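Local coordinates for glycoside hydrolase family 16 protein (Bacteroides ovatus, PDB 7KR6), which probably hydrolyses O-glycosidic bonds within beta-glucan chains, as an endo-glucanase of glycoside hydrolase family 16, at residues G75-K80 / G194-Y199; A87-N92 / T248-L253; L208-S211 / K216-T219. The protein carries 1 engineered substitution. All coordinates share one frame; numbering follows the deposited sequence.

The three contacts lie in the beta-sandwich (jelly-roll) fold of family 16. Contacts 1 and 3 follow one another along the chain, through strands 197-203 and 207-212; their centres are about 23 Å apart, and their nearest atoms are about 4 Å apart, without touching. Contact 2 has its centre about 26 Å from that of contact 1, and strands 72-77 and 80-90, adjacent in the chain and paired, join the two. Contacts 2 and 3 lie on opposite sides of the chain's centre, about 33 Å between their own centres. The glycan occupies a pocket that includes Trp126, Trp130, Glu144 and Asp146; the Ile210 side chain of contact 3 is about 12 Å from the bound 2-deoxy-2-fluoroglucose.

Contact 1: residues G75-K80 / G194-Y199; sequences GKDGDK and GNYHTY
Tyr196 reaches the hairpin of residues 75-80 with the far end of its ring, where two side chains receive it. Its hydroxyl gives a hydrogen bond to Asp77, OH to OD2 at 2.7 Å, and the carboxylate oxygen lies at the ring edge, near the ring plane. OD2 accepts through its anti lone pair, the one turned away from the other oxygen, with carboxylate and ring planes 49° apart. Lys80 supplies the apolar part: CD is 3.6 Å from Tyr196 CE1 and 4.1 Å from the ring centroid, an off-centre CH-pi contact, and Lys80 CE follows at 3.8 Å from Tyr196 CD1. The two side chains slide past each other in opposite directions, with the lysine methylenes running along the ring and the lysine chain, extended through chi2 and chi3, bending at chi4.

Asp77 and Lys80 are the two ends of a type II' beta turn, closed by Asp77 N to Lys80 O and Lys80 N to Asp77 O. Gly78, with a positive phi of 63°, suits the second position of that turn. In the aspartate, CG stands opposite the backbone N (chi1 -174°), which extends the carboxylate toward the tyrosine.

Further out, Tyr196, just before strand 197-203, packs on Ser115 and Lys117 of strand 112-117, on Tyr265 and Asp267 of strand 261-271 and on Val82. Lys117 also makes a salt bridge to Asp77 OD2. One carboxylate oxygen thus holds both a phenol proton and an ammonium group, an arrangement that would be expected to favour the ionised aspartate and the neutral phenol at this surface contact.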
loop_
_atom_site.group_PDB
_atom_site.type_symbol
_atom_site.label_atom_id
_atom_site.label_comp_id
_atom_site.label_asym_id
_atom_site.label_seq_id
_atom_site.Cartn_x
_atom_site.Cartn_y
_atom_site.Cartn_z
ATOM N N GLY A 75 -14.756 -27.766 -13.934
ATOM C CA GLY A 75 -15.398 -28.905 -13.252
ATOM C C GLY A 75 -16.668 -28.514 -12.566
ATOM O O GLY A 75 -17.131 -27.387 -12.718
ATOM N N LYS A 76 -17.236 -29.443 -11.811
ATOM C CA LYS A 76 -18.532 -29.215 -11.157
ATOM C C LYS A 76 -18.251 -28.653 -9.766
ATOM O O LYS A 76 -17.261 -29.088 -9.137
ATOM C CB LYS A 76 -19.309 -30.536 -11.085
ATOM N N ASP A 77 -19.093 -27.728 -9.326
ATOM C CA ASP A 77 -19.226 -27.335 -7.914
ATOM C C ASP A 77 -20.721 -27.338 -7.598
ATOM O O ASP A 77 -21.412 -26.354 -7.937
ATOM C CB ASP A 77 -18.595 -25.970 -7.647
ATOM C CG ASP A 77 -18.596 -25.646 -6.171
ATOM O OD1 ASP A 77 -18.546 -26.621 -5.374
ATOM O OD2 ASP A 77 -18.685 -24.451 -5.826
ATOM N N GLY A 78 -21.217 -28.459 -7.059
ATOM C CA GLY A 78 -22.665 -28.713 -6.985
ATOM C C GLY A 78 -23.231 -28.802 -8.382
ATOM O O GLY A 78 -22.637 -29.514 -9.192
ATOM N N ASP A 79 -24.289 -28.062 -8.679
ATOM C CA ASP A 79 -24.883 -28.037 -10.038
ATOM C C ASP A 79 -24.268 -26.901 -10.867
ATOM O O ASP A 79 -24.797 -26.624 -11.940
ATOM C CB ASP A 79 -26.410 -27.932 -9.986
ATOM C CG ASP A 79 -26.936 -26.851 -9.058
ATOM O OD1 ASP A 79 -26.158 -25.928 -8.707
ATOM O OD2 ASP A 79 -28.116 -26.951 -8.672
ATOM N N LYS A 80 -23.183 -26.268 -10.415
ATOM C CA LYS A 80 -22.501 -25.236 -11.226
ATOM C C LYS A 80 -21.356 -25.870 -12.014
ATOM O O LYS A 80 -20.748 -26.824 -11.515
ATOM C CB LYS A 80 -21.915 -24.147 -10.327
ATOM C CG LYS A 80 -22.926 -23.290 -9.596
ATOM C CD LYS A 80 -22.264 -22.236 -8.707
ATOM C CE LYS A 80 -23.236 -21.380 -7.933
ATOM N NZ LYS A 80 -23.947 -22.155 -6.895
ATOM N N GLY A 194 -17.859 -19.948 1.715
ATOM C CA GLY A 194 -18.410 -21.077 0.935
ATOM C C GLY A 194 -19.472 -20.656 -0.074
ATOM O O GLY A 194 -20.119 -21.566 -0.623
ATOM N N ASN A 195 -19.625 -19.359 -0.340
ATOM C CA ASN A 195 -20.579 -18.848 -1.354
ATOM C C ASN A 195 -19.827 -18.048 -2.422
ATOM O O ASN A 195 -18.688 -17.602 -2.171
ATOM C CB ASN A 195 -21.678 -17.983 -0.757
ATOM C CG ASN A 195 -22.579 -18.758 0.190
ATOM O OD1 ASN A 195 -22.899 -18.260 1.258
ATOM N ND2 ASN A 195 -22.975 -19.964 -0.194
ATOM N N TYR A 196 -20.469 -17.900 -3.566
ATOM C CA TYR A 196 -19.958 -17.069 -4.683
ATOM C C TYR A 196 -20.338 -15.630 -4.401
ATOM O O TYR A 196 -21.422 -15.343 -3.865
ATOM C CB TYR A 196 -20.521 -17.563 -6.017
ATOM C CG TYR A 196 -19.910 -18.872 -6.433
ATOM C CD1 TYR A 196 -20.332 -20.083 -5.889
ATOM C CD2 TYR A 196 -18.903 -18.921 -7.373
ATOM C CE1 TYR A 196 -19.753 -21.283 -6.279
ATOM C CE2 TYR A 196 -18.244 -20.109 -7.692
ATOM C CZ TYR A 196 -18.719 -21.311 -7.189
ATOM O OH TYR A 196 -18.123 -22.482 -7.528
ATOM N N HIS A 197 -19.442 -14.712 -4.752
ATOM C CA HIS A 197 -19.665 -13.252 -4.655
ATOM C C HIS A 197 -19.294 -12.602 -5.992
ATOM O O HIS A 197 -18.464 -13.150 -6.724
ATOM C CB HIS A 197 -18.880 -12.647 -3.480
ATOM C CG HIS A 197 -19.245 -13.250 -2.162
ATOM N ND1 HIS A 197 -20.226 -12.711 -1.355
ATOM C CD2 HIS A 197 -18.774 -14.352 -1.544
ATOM C CE1 HIS A 197 -20.348 -13.468 -0.280
ATOM N NE2 HIS A 197 -19.489 -14.501 -0.373
ATOM N N THR A 198 -19.947 -11.512 -6.311
ATOM C CA THR A 198 -19.775 -10.840 -7.605
ATOM C C THR A 198 -18.780 -9.695 -7.398
ATOM O O THR A 198 -19.017 -8.817 -6.519
ATOM C CB THR A 198 -21.093 -10.310 -8.157
ATOM O OG1 THR A 198 -21.896 -11.479 -8.346
ATOM C CG2 THR A 198 -20.911 -9.602 -9.479
ATOM N N TYR A 199 -17.732 -9.688 -8.198
ATOM C CA TYR A 199 -16.690 -8.641 -8.214
ATOM C C TYR A 199 -16.885 -7.906 -9.540
ATOM O O TYR A 199 -16.823 -8.571 -10.565
ATOM C CB TYR A 199 -15.294 -9.266 -8.046
ATOM C CG TYR A 199 -15.184 -10.025 -6.745
ATOM C CD1 TYR A 199 -14.824 -9.340 -5.615
ATOM C CD2 TYR A 199 -15.524 -11.367 -6.623
ATOM C CE1 TYR A 199 -14.763 -9.962 -4.387
ATOM C CE2 TYR A 199 -15.495 -12.009 -5.390
ATOM C CZ TYR A 199 -15.096 -11.296 -4.275
ATOM O OH TYR A 199 -15.011 -11.892 -3.042
#

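Contact 2: residues A87-N92 / T248-L253; sequences AERKGN and TDINKL
Arg89 meets Ile250 where the tip of the beta hairpin formed by strands 80-90 and 93-107 packs against a short 3-10 turn, residues 250-252, in the loop leading to strand 261-271. The arginine chain is extended from CG to NE and comes at the isoleucine from the opposite direction, and Ile250 CD1 sits over one face of the guanidinium, 3.7 Å from Arg89 NH2 and offset toward the rim. Leu253 CD2 adds a looser contact to NH1.

Hydrogen bonds round the edge of the guanidinium fix its rotation. NE donates to Gly91 O at 2.8 Å, nearly straight (165°) and in the guanidinium plane. NH1 is taken by Leu256 O and by a water at 2.9 Å from NH1, which also lies within hydrogen-bonding distance of the carbonyls of Ile250 and Leu253. NH2 makes a weak bond to a second water, itself bonded to Asn251 OD1. The charged group therefore keeps its polar edge bonded while an aliphatic side chain covers a face.

At Gly91 the backbone turns with a positive phi, and its N is held by Asp258 OD1. Asn92 follows, its OD1 accepting from Arg89 NH2 at 3.0 Å, tilted slightly from the guanidinium plane.

In the facing segment, Asp249 makes an Asx turn, OD1 receiving Asn251 N from above the carboxylate plane, and starts the 3-10 turn. Ile250 CG1 stands opposite its backbone N (chi1 -163°) and the chain runs on extended, which brings CD1 to both Arg89 and Asn92. Ile94 of strand 93-107 touches Arg89, Ile250 and Leu253. The isoleucine crosses Asn92 at about a right angle, with Ile250 CD1 3.7 Å from Asn92 CB and tightly packed at 3.1 Å from Asn92 O.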
loop_
_atom_site.group_PDB
_atom_site.type_symbol
_atom_site.label_atom_id
_atom_site.label_comp_id
_atom_site.label_asym_id
_atom_site.label_seq_id
_atom_site.Cartn_x
_atom_site.Cartn_y
_atom_site.Cartn_z
ATOM N N ALA A 87 -4.572 -24.837 -5.553
ATOM C CA ALA A 87 -3.269 -24.726 -4.881
ATOM C C ALA A 87 -3.033 -26.021 -4.092
ATOM O O ALA A 87 -3.967 -26.505 -3.458
ATOM C CB ALA A 87 -3.248 -23.535 -3.981
ATOM N N GLU A 88 -1.856 -26.577 -4.240
ATOM C CA GLU A 88 -1.506 -27.908 -3.692
ATOM C C GLU A 88 -0.096 -27.871 -3.134
ATOM O O GLU A 88 0.801 -27.309 -3.772
ATOM C CB GLU A 88 -1.542 -28.947 -4.809
ATOM C CG GLU A 88 -1.059 -30.306 -4.339
ATOM C CD GLU A 88 -1.287 -31.408 -5.360
ATOM O OE1 GLU A 88 -1.495 -31.093 -6.561
ATOM O OE2 GLU A 88 -1.257 -32.569 -4.955
ATOM N N ARG A 89 0.119 -28.522 -1.983
ATOM C CA ARG A 89 1.467 -28.683 -1.435
ATOM C C ARG A 89 1.850 -30.169 -1.425
ATOM O O ARG A 89 1.048 -30.995 -0.978
ATOM C CB ARG A 89 1.526 -28.126 -0.018
ATOM C CG ARG A 89 2.932 -28.165 0.547
ATOM C CD ARG A 89 3.015 -27.402 1.844
ATOM N NE ARG A 89 4.267 -27.583 2.548
ATOM C CZ ARG A 89 4.603 -26.939 3.657
ATOM N NH1 ARG A 89 3.738 -26.105 4.229
ATOM N NH2 ARG A 89 5.791 -27.143 4.198
ATOM N N LYS A 90 3.060 -30.455 -1.874
ATOM C CA LYS A 90 3.624 -31.830 -1.950
ATOM C C LYS A 90 5.031 -31.710 -1.374
ATOM O O LYS A 90 5.905 -31.150 -2.036
ATOM C CB LYS A 90 3.515 -32.368 -3.385
ATOM N N GLY A 91 5.226 -32.117 -0.116
ATOM C CA GLY A 91 6.477 -31.831 0.602
ATOM C C GLY A 91 6.642 -30.328 0.806
ATOM O O GLY A 91 5.731 -29.688 1.381
ATOM N N ASN A 92 7.717 -29.753 0.281
ATOM C CA ASN A 92 7.952 -28.292 0.359
ATOM C C ASN A 92 7.757 -27.692 -1.035
ATOM O O ASN A 92 8.121 -26.517 -1.183
ATOM C CB ASN A 92 9.325 -27.935 0.939
ATOM C CG ASN A 92 9.432 -28.228 2.428
ATOM O OD1 ASN A 92 8.474 -28.059 3.202
ATOM N ND2 ASN A 92 10.613 -28.668 2.837
ATOM N N THR A 248 7.179 -15.179 2.670
ATOM C CA THR A 248 8.079 -15.416 1.526
ATOM C C THR A 248 8.980 -16.612 1.827
ATOM O O THR A 248 9.810 -16.893 1.038
ATOM C CB THR A 248 8.857 -14.146 1.159
ATOM O OG1 THR A 248 9.617 -13.694 2.285
ATOM C CG2 THR A 248 7.918 -13.028 0.745
ATOM N N ASP A 249 8.705 -17.351 2.904
ATOM C CA ASP A 249 9.502 -18.527 3.336
ATOM C C ASP A 249 8.485 -19.601 3.663
ATOM O O ASP A 249 7.525 -19.296 4.403
ATOM C CB ASP A 249 10.413 -18.120 4.494
ATOM C CG ASP A 249 11.063 -19.235 5.301
ATOM O OD1 ASP A 249 10.991 -20.435 4.881
ATOM O OD2 ASP A 249 11.650 -18.873 6.362
ATOM N N ILE A 250 8.635 -20.776 3.065
ATOM C CA ILE A 250 7.689 -21.889 3.292
ATOM C C ILE A 250 7.600 -22.199 4.792
ATOM O O ILE A 250 6.538 -22.688 5.209
ATOM C CB ILE A 250 8.056 -23.134 2.462
ATOM C CG1 ILE A 250 6.853 -24.086 2.391
ATOM C CG2 ILE A 250 9.356 -23.754 2.963
ATOM C CD1 ILE A 250 6.966 -25.154 1.339
ATOM N N ASN A 251 8.643 -21.922 5.572
ATOM C CA ASN A 251 8.617 -22.159 7.051
ATOM C C ASN A 251 7.625 -21.239 7.758
ATOM O O ASN A 251 7.332 -21.459 8.942
ATOM C CB ASN A 251 9.986 -21.934 7.681
ATOM C CG ASN A 251 10.895 -23.107 7.464
ATOM O OD1 ASN A 251 10.419 -24.191 7.151
ATOM N ND2 ASN A 251 12.193 -22.880 7.595
ATOM N N LYS A 252 7.100 -20.221 7.084
ATOM C CA LYS A 252 6.124 -19.288 7.682
ATOM C C LYS A 252 4.738 -19.483 7.049
ATOM O O LYS A 252 3.814 -18.749 7.429
ATOM C CB LYS A 252 6.601 -17.841 7.531
ATOM C CG LYS A 252 8.015 -17.595 7.999
ATOM C CD LYS A 252 8.177 -17.811 9.514
ATOM C CE LYS A 252 9.593 -17.614 9.988
ATOM N NZ LYS A 252 9.731 -18.091 11.394
ATOM N N LEU A 253 4.580 -20.434 6.138
ATOM C CA LEU A 253 3.284 -20.697 5.474
ATOM C C LEU A 253 2.424 -21.481 6.463
ATOM O O LEU A 253 2.910 -22.472 7.018
ATOM C CB LEU A 253 3.529 -21.406 4.147
ATOM C CG LEU A 253 2.294 -21.540 3.259
ATOM C CD1 LEU A 253 1.889 -20.178 2.715
ATOM C CD2 LEU A 253 2.571 -22.498 2.130
HETATM O O HOH W 1 4.953 -24.580 6.426
HETATM O O HOH W 2 8.151 -26.072 6.081
#

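Contact 3: residues L208-S211 / K216-T219; sequences LTIS and KFHT
This is a beta hairpin with a classic beta bulge, antiparallel strands 207-212 and 215-221 of the family 16 beta sandwich, the first of them pairing on its other side with strand 197-203. The axes of the two short segments come within 4.5 Å, at 157° to each other. Ile210 and His218 form a hydrogen-bonded pair: Ile210 N donates to His218 O at 2.8 Å. The return side is doubled, since Ile210 O accepts from both Phe217 N at 2.8 Å and His218 N at 3.3 Å, the former in the carbonyl plane and the latter tilted from it. Phe217 and His218 thus share one residue opposite, and Ser211 pairs with Lys216 instead of continuing the register.

Thr209 and Thr219 form a non-hydrogen-bonded pair on the other face. Their OG1 atoms hydrogen bond at 2.8 Å; each hydroxyl lies beside its own backbone N, opposite the carbonyl carbon (chi1 -62° and -61°), which turns the two toward each other. On the same face Ser211 OG lies 3.4 Å from Lys216 CG, and the extended lysine chain passes Thr209 CG2 at CD, 4.1 Å away.

Ile210 points to the opposite face, toward Thr167 of strand 164-171, where its CG2 meets Phe217 CD2 at 4.3 Å. The Phe217 ring packs edge-to-face on Tyr183 and His218 stacks on the same tyrosine, while His218 also packs on Gln181 of the second subunit.

The bulge places one extra residue on the second strand, and Phe217 N and His218 N both bond to the same carbonyl; two N-H groups, the nearer being that of Phe217, would be expected to polarise the Ile210 carbonyl more than one would.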
loop_
_atom_site.group_PDB
_atom_site.type_symbol
_atom_site.label_atom_id
_atom_site.label_comp_id
_atom_site.label_asym_id
_atom_site.label_seq_id
_atom_site.Cartn_x
_atom_site.Cartn_y
_atom_site.Cartn_z
ATOM N N LEU A 208 -12.271 4.322 -12.542
ATOM C CA LEU A 208 -12.335 2.867 -12.325
ATOM C C LEU A 208 -13.065 2.664 -11.001
ATOM O O LEU A 208 -12.558 3.169 -9.994
ATOM C CB LEU A 208 -10.909 2.324 -12.245
ATOM C CG LEU A 208 -10.126 2.356 -13.548
ATOM C CD1 LEU A 208 -8.691 1.978 -13.272
ATOM C CD2 LEU A 208 -10.725 1.424 -14.601
ATOM N N THR A 209 -14.225 2.020 -11.003
ATOM C CA THR A 209 -15.000 1.826 -9.764
ATOM C C THR A 209 -15.170 0.350 -9.537
ATOM O O THR A 209 -15.733 -0.344 -10.400
ATOM C CB THR A 209 -16.349 2.524 -9.817
ATOM O OG1 THR A 209 -16.063 3.901 -9.948
ATOM C CG2 THR A 209 -17.196 2.192 -8.599
ATOM N N ILE A 210 -14.678 -0.139 -8.402
ATOM C CA ILE A 210 -14.815 -1.529 -7.959
ATOM C C ILE A 210 -16.053 -1.678 -7.071
ATOM O O ILE A 210 -16.215 -0.850 -6.151
ATOM C CB ILE A 210 -13.515 -1.994 -7.252
ATOM C CG1 ILE A 210 -12.293 -2.025 -8.188
ATOM C CG2 ILE A 210 -13.750 -3.358 -6.687
ATOM C CD1 ILE A 210 -11.617 -0.705 -8.397
ATOM N N SER A 211 -16.870 -2.686 -7.370
ATOM C CA SER A 211 -18.011 -3.107 -6.526
ATOM C C SER A 211 -17.869 -4.561 -6.099
ATOM O O SER A 211 -17.309 -5.390 -6.851
ATOM C CB SER A 211 -19.362 -2.847 -7.213
ATOM O OG SER A 211 -19.515 -1.489 -7.608
ATOM N N LYS A 216 -20.646 -0.418 -4.009
ATOM C CA LYS A 216 -19.433 0.270 -4.499
ATOM C C LYS A 216 -18.420 0.283 -3.352
ATOM O O LYS A 216 -18.753 0.642 -2.182
ATOM C CB LYS A 216 -19.813 1.615 -5.096
ATOM C CG LYS A 216 -20.663 1.450 -6.358
ATOM C CD LYS A 216 -21.009 2.718 -7.053
ATOM C CE LYS A 216 -21.759 2.388 -8.325
ATOM N NZ LYS A 216 -22.059 3.623 -9.069
ATOM N N PHE A 217 -17.204 -0.145 -3.682
ATOM C CA PHE A 217 -16.065 -0.356 -2.753
ATOM C C PHE A 217 -15.032 0.765 -2.865
ATOM O O PHE A 217 -14.636 1.333 -1.832
ATOM C CB PHE A 217 -15.448 -1.708 -3.030
ATOM C CG PHE A 217 -14.319 -2.101 -2.123
ATOM C CD1 PHE A 217 -14.559 -2.405 -0.794
ATOM C CD2 PHE A 217 -13.012 -2.157 -2.607
ATOM C CE1 PHE A 217 -13.523 -2.820 0.027
ATOM C CE2 PHE A 217 -11.986 -2.566 -1.775
ATOM C CZ PHE A 217 -12.238 -2.892 -0.465
ATOM N N HIS A 218 -14.615 1.139 -4.071
ATOM C CA HIS A 218 -13.590 2.199 -4.248
ATOM C C HIS A 218 -13.617 2.715 -5.691
ATOM O O HIS A 218 -13.947 1.916 -6.588
ATOM C CB HIS A 218 -12.191 1.692 -3.896
ATOM C CG HIS A 218 -11.204 2.792 -3.861
ATOM N ND1 HIS A 218 -11.277 3.815 -2.947
ATOM C CD2 HIS A 218 -10.116 3.033 -4.612
ATOM C CE1 HIS A 218 -10.270 4.648 -3.162
ATOM N NE2 HIS A 218 -9.552 4.196 -4.181
ATOM N N THR A 219 -13.242 3.977 -5.877
ATOM C CA THR A 219 -13.046 4.586 -7.218
ATOM C C THR A 219 -11.608 5.139 -7.279
ATOM O O THR A 219 -11.208 5.917 -6.373
ATOM C CB THR A 219 -14.099 5.670 -7.485
ATOM O OG1 THR A 219 -15.393 5.075 -7.445
ATOM C CG2 THR A 219 -13.854 6.373 -8.803
#